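Kinetochore protein Mis16 (Schizosaccharomyces japonicus, PDB 4XYH) recognises histone H4 and, independently of it, the CENP-A-specific chaperone Scm3, consistent with a role in centromeric chromatin assembly. Local coordinates at residues V56-G61 / W390-K395; I193-L198 / D211-S216; A298-D303 / D326-V331. All blocks are in the same frame, centred on the assembly; numbering follows the deposited sequence.

Overall arrangement
Seven β-sheets form the blades of a WD40 β-propeller, and the three contacts sit at different places around it. Contact 1 joins the first strand of one blade to a loop of the blade that holds both the N-terminal strand 41-48 and the last strands of the chain. Contact 2 lies within a single blade. Contact 3 packs two successive blades together. Along the chain, contacts 2 and 3 both fall inside the long loop closed by contact 1, one after the other. Contact 1 is about 23 Å, centre to centre, from each of the others. Contacts 2 and 3 are about 31 Å apart between centres, on opposite sides of the chain's centre. None touches another.

Contact 1. Residues V56-G61 / W390-K395; sequences VEWFPG and WNPNNK
The side-chain amide of N393 grips the backbone of 59-61 through two hydrogen bonds. Its ND2 donates to F59 O at 3.1 Å, lying in the plane of that carbonyl. G61 N donates to N393 OD1 at 2.8 Å, from above the plane of the amide. N391 sets up this turn. Its OD1 accepts from N393 N at 2.7 Å, an Asx turn, and also from N394 N, three residues on, in an Asx motif. N391 ND2 lies over one face of the W58 ring, nearest to CZ3 at 3.4 Å. Ring and amide planes are 34° apart. N391 CG, anti to the backbone N (chi1 -177°), comes within 3.9 Å of W58 CD2. N391 CB sits over the five-membered ring of W58, 3.6 Å from its centroid, in a CH-pi contact. P392 adds apolar packing, with CD 3.5 Å from W58 CB. Beyond the segments, V94 and L96 of strand 87-97 also touch W58, and Q73 OE1 accepts from both N391 ND2 and N393 ND2. The contact joins a loop of one blade to the edge strand 56-58 of the next. Because N393 donates with one end of its amide and accepts with the other, the orientation of that amide is fixed.

Contact 2. Residues I193-L198 / D211-S216; sequences IQEGTL and DIKGKS
T197 and D211 form an antiparallel non-hydrogen-bonded pair where strand 197-201 begins and strand 207-211 ends. These are the two middle strands of one four-stranded propeller blade. A direct backbone hydrogen bond lies next to the pair: I212 N donates to G196 O at 2.9 Å, with an N-H...O angle of 167°. The same oxygen has a CA-H...O contact with D211 CA at 3.5 Å. Both chains turn here. A type II turn runs from Q194 to T197 and another from I212 to K215.

Side-chain polar contacts centre on the D211 carboxylate. D211 CG, anti to the backbone N (chi1 -177°), stands beside its own carbonyl carbon, the side from which the chain runs on to K213. OD1 accepts from K213 N at 3.2 Å, from above the carboxylate plane, in an Asx turn. One water sits between the segments. It donates to E195 O at 2.8 Å and accepts from T197 OG1 at 2.7 Å. Its approach to D211 OD1 is very short, and that leg is doubtful.

Van der Waals contacts lie to the sides. I212 CG1 is 3.3 Å from G196 O. The K213 chain runs past E195 O, with its CD 3.6 Å away. Opposite charges come near but form no salt bridge, as E195 OE2 is 4.5 Å from K213 NZ. The end of this strand pair is therefore joined mainly through the backbone, with charge attraction probably a minor addition.

Contact 3. Residues A298-D303 / D326-V331; sequences ATASAD and DEVYNV
The carboxylate of E327 lies flat against A302. The methyl CB of A302 sits above its plane, 3.4 Å from E327 OE1. CG of E327 also touches A302, and the chain extends beyond it. E327 OE1 is further bonded to N285, whose ND2 also donates to V328 O. Y329 leaves its strand on the side away from 298-303, and R384 makes a cation-pi contact with its ring. One hydrogen bond joins the backbones: V328 N donates to S301 O at 3.0 Å.

Strands 296-301 and 328-333 belong to successive WD40 blades, so this is blade-to-blade packing. The short segments run nearly antiparallel, at 154°, and their axes approach to 5.2 Å. T299 and D303 are part of the hydrogen-bonded Asp-His-Ser/Thr-Trp network of WD repeats, with H280 and W309. A classic beta bulge places Y329 and N330 both opposite S344.

Alanine and valine side chains make the apolar part of the contact. With CG1 anti to the backbone N (chi1 -171°), this branch of V328 is the one that meets A300 CB, at 3.5 Å. A298 CB meets V331 CG2 at 3.8 Å. L341 of strand 340-345 touches both A298 and V331.

Contact 1. Residues V56-G61 / W390-K395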
loop_
_atom_site.group_PDB
_atom_site.type_symbol
_atom_site.label_atom_id
_atom_site.label_comp_id
_atom_site.label_asym_id
_atom_site.label_seq_id
_atom_site.Cartn_x
_atom_site.Cartn_y
_atom_site.Cartn_z
ATOM N N VAL A 56 -1.099 -2.810 -5.719
ATOM C CA VAL A 56 -1.454 -4.213 -5.578
ATOM C C VAL A 56 -2.206 -4.400 -4.270
ATOM O O VAL A 56 -1.894 -3.767 -3.270
ATOM C CB VAL A 56 -0.204 -5.155 -5.614
ATOM C CG1 VAL A 56 0.718 -4.910 -4.420
ATOM C CG2 VAL A 56 -0.625 -6.620 -5.633
ATOM N N GLU A 57 -3.215 -5.261 -4.297
ATOM C CA GLU A 57 -4.007 -5.578 -3.119
ATOM C C GLU A 57 -4.576 -6.974 -3.301
ATOM O O GLU A 57 -5.075 -7.304 -4.383
ATOM C CB GLU A 57 -5.131 -4.555 -2.904
ATOM C CG GLU A 57 -5.675 -4.542 -1.477
ATOM C CD GLU A 57 -6.871 -3.611 -1.288
ATOM O OE1 GLU A 57 -7.487 -3.229 -2.299
ATOM O OE2 GLU A 57 -7.213 -3.267 -0.126
ATOM N N TRP A 58 -4.470 -7.800 -2.257
ATOM C CA TRP A 58 -5.102 -9.125 -2.240
ATOM C C TRP A 58 -6.593 -9.003 -1.980
ATOM O O TRP A 58 -6.999 -8.293 -1.060
ATOM C CB TRP A 58 -4.510 -10.028 -1.153
ATOM C CG TRP A 58 -3.113 -10.438 -1.355
ATOM C CD1 TRP A 58 -2.004 -9.825 -0.861
ATOM C CD2 TRP A 58 -2.656 -11.567 -2.093
ATOM N NE1 TRP A 58 -0.875 -10.505 -1.246
ATOM C CE2 TRP A 58 -1.249 -11.576 -2.012
ATOM C CE3 TRP A 58 -3.298 -12.572 -2.820
ATOM C CZ2 TRP A 58 -0.472 -12.553 -2.624
ATOM C CZ3 TRP A 58 -2.527 -13.539 -3.429
ATOM C CH2 TRP A 58 -1.126 -13.524 -3.326
ATOM N N PHE A 59 -7.402 -9.707 -2.765
ATOM C CA PHE A 59 -8.812 -9.847 -2.442
ATOM C C PHE A 59 -9.004 -10.905 -1.345
ATOM O O PHE A 59 -8.290 -11.919 -1.308
ATOM C CB PHE A 59 -9.623 -10.249 -3.672
ATOM C CG PHE A 59 -9.887 -9.130 -4.642
ATOM C CD1 PHE A 59 -10.932 -8.252 -4.434
ATOM C CD2 PHE A 59 -9.102 -8.982 -5.786
ATOM C CE1 PHE A 59 -11.202 -7.232 -5.347
ATOM C CE2 PHE A 59 -9.363 -7.968 -6.704
ATOM C CZ PHE A 59 -10.421 -7.090 -6.482
ATOM N N PRO A 60 -9.972 -10.679 -0.449
ATOM C CA PRO A 60 -10.318 -11.720 0.530
ATOM C C PRO A 60 -10.935 -12.936 -0.157
ATOM O O PRO A 60 -11.661 -12.773 -1.153
ATOM C CB PRO A 60 -11.350 -11.033 1.443
ATOM C CG PRO A 60 -11.249 -9.595 1.148
ATOM C CD PRO A 60 -10.793 -9.473 -0.278
ATOM N N GLY A 61 -10.653 -14.133 0.346
ATOM C CA GLY A 61 -11.321 -15.327 -0.152
ATOM C C GLY A 61 -10.487 -16.204 -1.065
ATOM O O GLY A 61 -9.445 -15.781 -1.547
ATOM N N TRP A 390 -0.078 -7.657 2.240
ATOM C CA TRP A 390 -0.233 -8.925 2.955
ATOM C C TRP A 390 -1.436 -9.695 2.437
ATOM O O TRP A 390 -2.509 -9.137 2.311
ATOM C CB TRP A 390 -0.431 -8.704 4.437
ATOM C CG TRP A 390 0.778 -8.366 5.193
ATOM C CD1 TRP A 390 1.211 -7.111 5.536
ATOM C CD2 TRP A 390 1.708 -9.284 5.761
ATOM N NE1 TRP A 390 2.365 -7.196 6.274
ATOM C CE2 TRP A 390 2.700 -8.519 6.419
ATOM C CE3 TRP A 390 1.806 -10.680 5.777
ATOM C CZ2 TRP A 390 3.775 -9.099 7.085
ATOM C CZ3 TRP A 390 2.881 -11.258 6.436
ATOM C CH2 TRP A 390 3.851 -10.466 7.083
ATOM N N ASN A 391 -1.254 -10.976 2.152
ATOM C CA ASN A 391 -2.361 -11.876 1.840
ATOM C C ASN A 391 -3.146 -12.171 3.128
ATOM O O ASN A 391 -2.576 -12.675 4.085
ATOM C CB ASN A 391 -1.802 -13.154 1.198
ATOM C CG ASN A 391 -2.872 -14.135 0.771
ATOM O OD1 ASN A 391 -3.894 -14.278 1.424
ATOM N ND2 ASN A 391 -2.625 -14.834 -0.337
ATOM N N PRO A 392 -4.444 -11.829 3.170
ATOM C CA PRO A 392 -5.241 -12.038 4.393
ATOM C C PRO A 392 -5.766 -13.472 4.535
ATOM O O PRO A 392 -6.300 -13.838 5.583
ATOM C CB PRO A 392 -6.412 -11.066 4.208
ATOM C CG PRO A 392 -6.646 -11.105 2.706
ATOM C CD PRO A 392 -5.243 -11.194 2.099
ATOM N N ASN A 393 -5.608 -14.261 3.477
ATOM C CA ASN A 393 -6.143 -15.610 3.397
ATOM C C ASN A 393 -5.180 -16.681 3.893
ATOM O O ASN A 393 -5.605 -17.695 4.434
ATOM C CB ASN A 393 -6.522 -15.926 1.948
ATOM C CG ASN A 393 -7.437 -14.876 1.341
ATOM O OD1 ASN A 393 -8.437 -14.477 1.948
ATOM N ND2 ASN A 393 -7.099 -14.422 0.132
ATOM N N ASN A 394 -3.889 -16.474 3.651
ATOM C CA ASN A 394 -2.848 -17.420 4.038
ATOM C C ASN A 394 -1.848 -16.765 4.976
ATOM O O ASN A 394 -1.547 -15.584 4.851
ATOM C CB ASN A 394 -2.090 -17.949 2.821
ATOM C CG ASN A 394 -2.977 -18.675 1.848
ATOM O OD1 ASN A 394 -4.182 -18.437 1.785
ATOM N ND2 ASN A 394 -2.386 -19.570 1.074
ATOM N N LYS A 395 -1.308 -17.541 5.897
ATOM C CA LYS A 395 -0.248 -17.055 6.762
ATOM C C LYS A 395 0.998 -16.742 5.928
ATOM O O LYS A 395 1.357 -17.508 5.038
ATOM C CB LYS A 395 0.084 -18.094 7.842
ATOM C CG LYS A 395 -1.042 -18.356 8.843
ATOM C CD LYS A 395 -1.218 -17.172 9.780
ATOM C CE LYS A 395 0.112 -16.816 10.446
ATOM N NZ LYS A 395 -0.039 -15.821 11.538
#

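Contact 2. Residues I193-L198 / D211-S216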
loop_
_atom_site.group_PDB
_atom_site.type_symbol
_atom_site.label_atom_id
_atom_site.label_comp_id
_atom_site.label_asym_id
_atom_site.label_seq_id
_atom_site.Cartn_x
_atom_site.Cartn_y
_atom_site.Cartn_z
ATOM N N ILE A 193 -15.812 1.452 9.164
ATOM C CA ILE A 193 -17.025 1.441 9.976
ATOM C C ILE A 193 -18.236 1.964 9.194
ATOM O O ILE A 193 -19.317 1.377 9.222
ATOM C CB ILE A 193 -16.834 2.285 11.245
ATOM C CG1 ILE A 193 -15.661 1.739 12.061
ATOM C CG2 ILE A 193 -18.119 2.336 12.055
ATOM C CD1 ILE A 193 -15.718 0.233 12.285
ATOM N N GLN A 194 -18.037 3.067 8.484
ATOM C CA GLN A 194 -19.105 3.709 7.739
ATOM C C GLN A 194 -18.997 3.349 6.251
ATOM O O GLN A 194 -18.255 3.989 5.487
ATOM C CB GLN A 194 -19.051 5.223 7.963
ATOM C CG GLN A 194 -20.283 5.973 7.494
ATOM C CD GLN A 194 -20.300 7.426 7.969
ATOM O OE1 GLN A 194 -19.573 7.804 8.904
ATOM N NE2 GLN A 194 -21.129 8.248 7.321
ATOM N N GLU A 195 -19.727 2.306 5.859
ATOM C CA GLU A 195 -19.708 1.798 4.495
ATOM C C GLU A 195 -19.986 2.877 3.462
ATOM O O GLU A 195 -20.945 3.639 3.588
ATOM C CB GLU A 195 -20.722 0.672 4.328
ATOM C CG GLU A 195 -20.754 0.118 2.928
ATOM C CD GLU A 195 -21.632 -1.116 2.807
ATOM O OE1 GLU A 195 -21.794 -1.844 3.813
ATOM O OE2 GLU A 195 -22.158 -1.356 1.698
ATOM N N GLY A 196 -19.120 2.959 2.450
ATOM C CA GLY A 196 -19.317 3.910 1.375
ATOM C C GLY A 196 -18.545 5.202 1.533
ATOM O O GLY A 196 -18.474 6.004 0.604
ATOM N N THR A 197 -17.965 5.419 2.703
ATOM C CA THR A 197 -17.150 6.615 2.916
ATOM C C THR A 197 -15.666 6.307 2.648
ATOM O O THR A 197 -15.183 5.243 3.022
ATOM C CB THR A 197 -17.335 7.166 4.344
ATOM O OG1 THR A 197 -18.631 7.765 4.444
ATOM C CG2 THR A 197 -16.257 8.210 4.685
ATOM N N LEU A 198 -14.963 7.215 1.970
ATOM C CA LEU A 198 -13.537 7.036 1.691
ATOM C C LEU A 198 -12.827 8.382 1.672
ATOM O O LEU A 198 -13.471 9.438 1.678
ATOM C CB LEU A 198 -13.312 6.329 0.351
ATOM C CG LEU A 198 -13.739 7.099 -0.904
ATOM C CD1 LEU A 198 -12.910 6.688 -2.099
ATOM C CD2 LEU A 198 -15.218 6.845 -1.186
ATOM N N ASP A 211 -18.494 10.288 -0.034
ATOM C CA ASP A 211 -19.520 9.357 0.427
ATOM C C ASP A 211 -20.334 8.867 -0.770
ATOM O O ASP A 211 -20.970 9.658 -1.453
ATOM C CB ASP A 211 -20.403 10.030 1.475
ATOM C CG ASP A 211 -21.447 9.095 2.061
ATOM O OD1 ASP A 211 -21.358 7.860 1.863
ATOM O OD2 ASP A 211 -22.364 9.608 2.738
ATOM N N ILE A 212 -20.288 7.567 -1.038
ATOM C CA ILE A 212 -20.964 7.027 -2.215
ATOM C C ILE A 212 -22.096 6.080 -1.843
ATOM O O ILE A 212 -22.741 5.519 -2.729
ATOM C CB ILE A 212 -19.983 6.276 -3.159
ATOM C CG1 ILE A 212 -19.332 5.113 -2.406
ATOM C CG2 ILE A 212 -18.961 7.235 -3.727
ATOM C CD1 ILE A 212 -18.839 4.014 -3.297
ATOM N N LYS A 213 -22.312 5.892 -0.541
ATOM C CA LYS A 213 -23.458 5.128 -0.032
ATOM C C LYS A 213 -24.773 5.560 -0.688
ATOM O O LYS A 213 -25.131 6.738 -0.662
ATOM C CB LYS A 213 -23.574 5.283 1.489
ATOM C CG LYS A 213 -24.679 4.436 2.117
ATOM C CD LYS A 213 -24.447 4.230 3.624
ATOM C CE LYS A 213 -25.218 3.018 4.179
ATOM N NZ LYS A 213 -24.839 1.715 3.533
ATOM N N GLY A 214 -25.478 4.612 -1.297
ATOM C CA GLY A 214 -26.781 4.906 -1.870
ATOM C C GLY A 214 -26.794 5.493 -3.274
ATOM O O GLY A 214 -27.854 5.584 -3.893
ATOM N N LYS A 215 -25.640 5.898 -3.792
ATOM C CA LYS A 215 -25.594 6.418 -5.157
ATOM C C LYS A 215 -25.676 5.265 -6.163
ATOM O O LYS A 215 -24.838 4.376 -6.145
ATOM C CB LYS A 215 -24.324 7.247 -5.385
ATOM C CG LYS A 215 -24.107 8.352 -4.342
ATOM C CD LYS A 215 -23.481 9.599 -4.955
ATOM C CE LYS A 215 -22.940 10.544 -3.896
ATOM N NZ LYS A 215 -23.939 10.848 -2.841
ATOM N N SER A 216 -26.695 5.274 -7.024
ATOM C CA SER A 216 -26.906 4.177 -7.976
ATOM C C SER A 216 -25.839 4.187 -9.051
ATOM O O SER A 216 -25.597 5.222 -9.690
ATOM C CB SER A 216 -28.284 4.258 -8.642
ATOM O OG SER A 216 -29.325 4.226 -7.686
HETATM O O HOH W 1 -20.913 6.400 3.881
#

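Contact 3. Residues A298-D303 / D326-V331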
loop_
_atom_site.group_PDB
_atom_site.type_symbol
_atom_site.label_atom_id
_atom_site.label_comp_id
_atom_site.label_asym_id
_atom_site.label_seq_id
_atom_site.Cartn_x
_atom_site.Cartn_y
_atom_site.Cartn_z
ATOM N N ALA A 298 2.593 3.339 12.495
ATOM C CA ALA A 298 3.948 3.455 11.973
ATOM C C ALA A 298 4.009 4.475 10.854
ATOM O O ALA A 298 3.042 4.637 10.101
ATOM C CB ALA A 298 4.443 2.104 11.477
ATOM N N THR A 299 5.150 5.152 10.741
ATOM C CA THR A 299 5.407 6.047 9.622
ATOM C C THR A 299 6.683 5.631 8.898
ATOM O O THR A 299 7.674 5.241 9.528
ATOM C CB THR A 299 5.546 7.530 10.071
ATOM O OG1 THR A 299 6.538 7.636 11.105
ATOM C CG2 THR A 299 4.223 8.062 10.592
ATOM N N ALA A 300 6.645 5.711 7.571
ATOM C CA ALA A 300 7.809 5.446 6.733
ATOM C C ALA A 300 8.296 6.770 6.167
ATOM O O ALA A 300 7.511 7.538 5.615
ATOM C CB ALA A 300 7.461 4.475 5.610
ATOM N N SER A 301 9.587 7.037 6.295
ATOM C CA SER A 301 10.110 8.337 5.923
ATOM C C SER A 301 11.201 8.252 4.884
ATOM O O SER A 301 11.867 7.222 4.753
ATOM C CB SER A 301 10.656 9.067 7.148
ATOM O OG SER A 301 11.250 10.301 6.772
ATOM N N ALA A 302 11.406 9.368 4.184
ATOM C CA ALA A 302 12.538 9.533 3.283
ATOM C C ALA A 302 13.891 9.526 4.021
ATOM O O ALA A 302 14.944 9.435 3.390
ATOM C CB ALA A 302 12.383 10.832 2.477
ATOM N N ASP A 303 13.868 9.627 5.349
ATOM C CA ASP A 303 15.106 9.597 6.131
ATOM C C ASP A 303 15.615 8.174 6.359
ATOM O O ASP A 303 16.405 7.944 7.261
ATOM C CB ASP A 303 14.917 10.312 7.482
ATOM C CG ASP A 303 13.992 9.560 8.448
ATOM O OD1 ASP A 303 13.577 8.409 8.169
ATOM O OD2 ASP A 303 13.683 10.131 9.521
ATOM N N ASP A 326 17.799 3.636 1.994
ATOM C CA ASP A 326 17.253 4.715 1.177
ATOM C C ASP A 326 15.841 5.028 1.687
ATOM O O ASP A 326 15.406 4.451 2.697
ATOM C CB ASP A 326 17.236 4.300 -0.289
ATOM C CG ASP A 326 17.526 5.448 -1.236
ATOM O OD1 ASP A 326 17.208 6.613 -0.913
ATOM O OD2 ASP A 326 18.071 5.174 -2.323
ATOM N N GLU A 327 15.138 5.932 1.005
ATOM C CA GLU A 327 13.765 6.270 1.362
ATOM C C GLU A 327 12.912 5.040 1.609
ATOM O O GLU A 327 12.906 4.092 0.807
ATOM C CB GLU A 327 13.096 7.095 0.265
ATOM C CG GLU A 327 13.699 8.452 0.043
ATOM C CD GLU A 327 12.771 9.383 -0.727
ATOM O OE1 GLU A 327 11.539 9.390 -0.447
ATOM O OE2 GLU A 327 13.287 10.109 -1.608
ATOM N N VAL A 328 12.191 5.059 2.721
ATOM C CA VAL A 328 11.185 4.042 2.964
ATOM C C VAL A 328 9.851 4.568 2.461
ATOM O O VAL A 328 9.481 5.722 2.721
ATOM C CB VAL A 328 11.099 3.666 4.441
ATOM C CG1 VAL A 328 10.186 2.433 4.623
ATOM C CG2 VAL A 328 12.499 3.385 4.975
ATOM N N TYR A 329 9.142 3.714 1.730
ATOM C CA TYR A 329 7.905 4.098 1.065
ATOM C C TYR A 329 6.673 3.419 1.683
ATOM O O TYR A 329 5.802 4.073 2.229
ATOM C CB TYR A 329 8.008 3.767 -0.425
ATOM C CG TYR A 329 6.884 4.318 -1.276
ATOM C CD1 TYR A 329 6.670 5.692 -1.373
ATOM C CD2 TYR A 329 6.048 3.466 -2.015
ATOM C CE1 TYR A 329 5.638 6.205 -2.166
ATOM C CE2 TYR A 329 5.011 3.972 -2.820
ATOM C CZ TYR A 329 4.811 5.343 -2.892
ATOM O OH TYR A 329 3.789 5.869 -3.675
ATOM N N ASN A 330 6.607 2.102 1.599
ATOM C CA ASN A 330 5.433 1.384 2.055
ATOM C C ASN A 330 5.614 0.892 3.488
ATOM O O ASN A 330 6.720 0.573 3.912
ATOM C CB ASN A 330 5.126 0.199 1.120
ATOM C CG ASN A 330 4.916 0.628 -0.331
ATOM O OD1 ASN A 330 5.551 0.101 -1.259
ATOM N ND2 ASN A 330 4.018 1.591 -0.535
ATOM N N VAL A 331 4.516 0.826 4.225
ATOM C CA VAL A 331 4.530 0.234 5.544
ATOM C C VAL A 331 3.187 -0.466 5.730
ATOM O O VAL A 331 2.150 0.133 5.505
ATOM C CB VAL A 331 4.800 1.295 6.647
ATOM C CG1 VAL A 331 3.826 2.490 6.554
ATOM C CG2 VAL A 331 4.769 0.662 8.007
#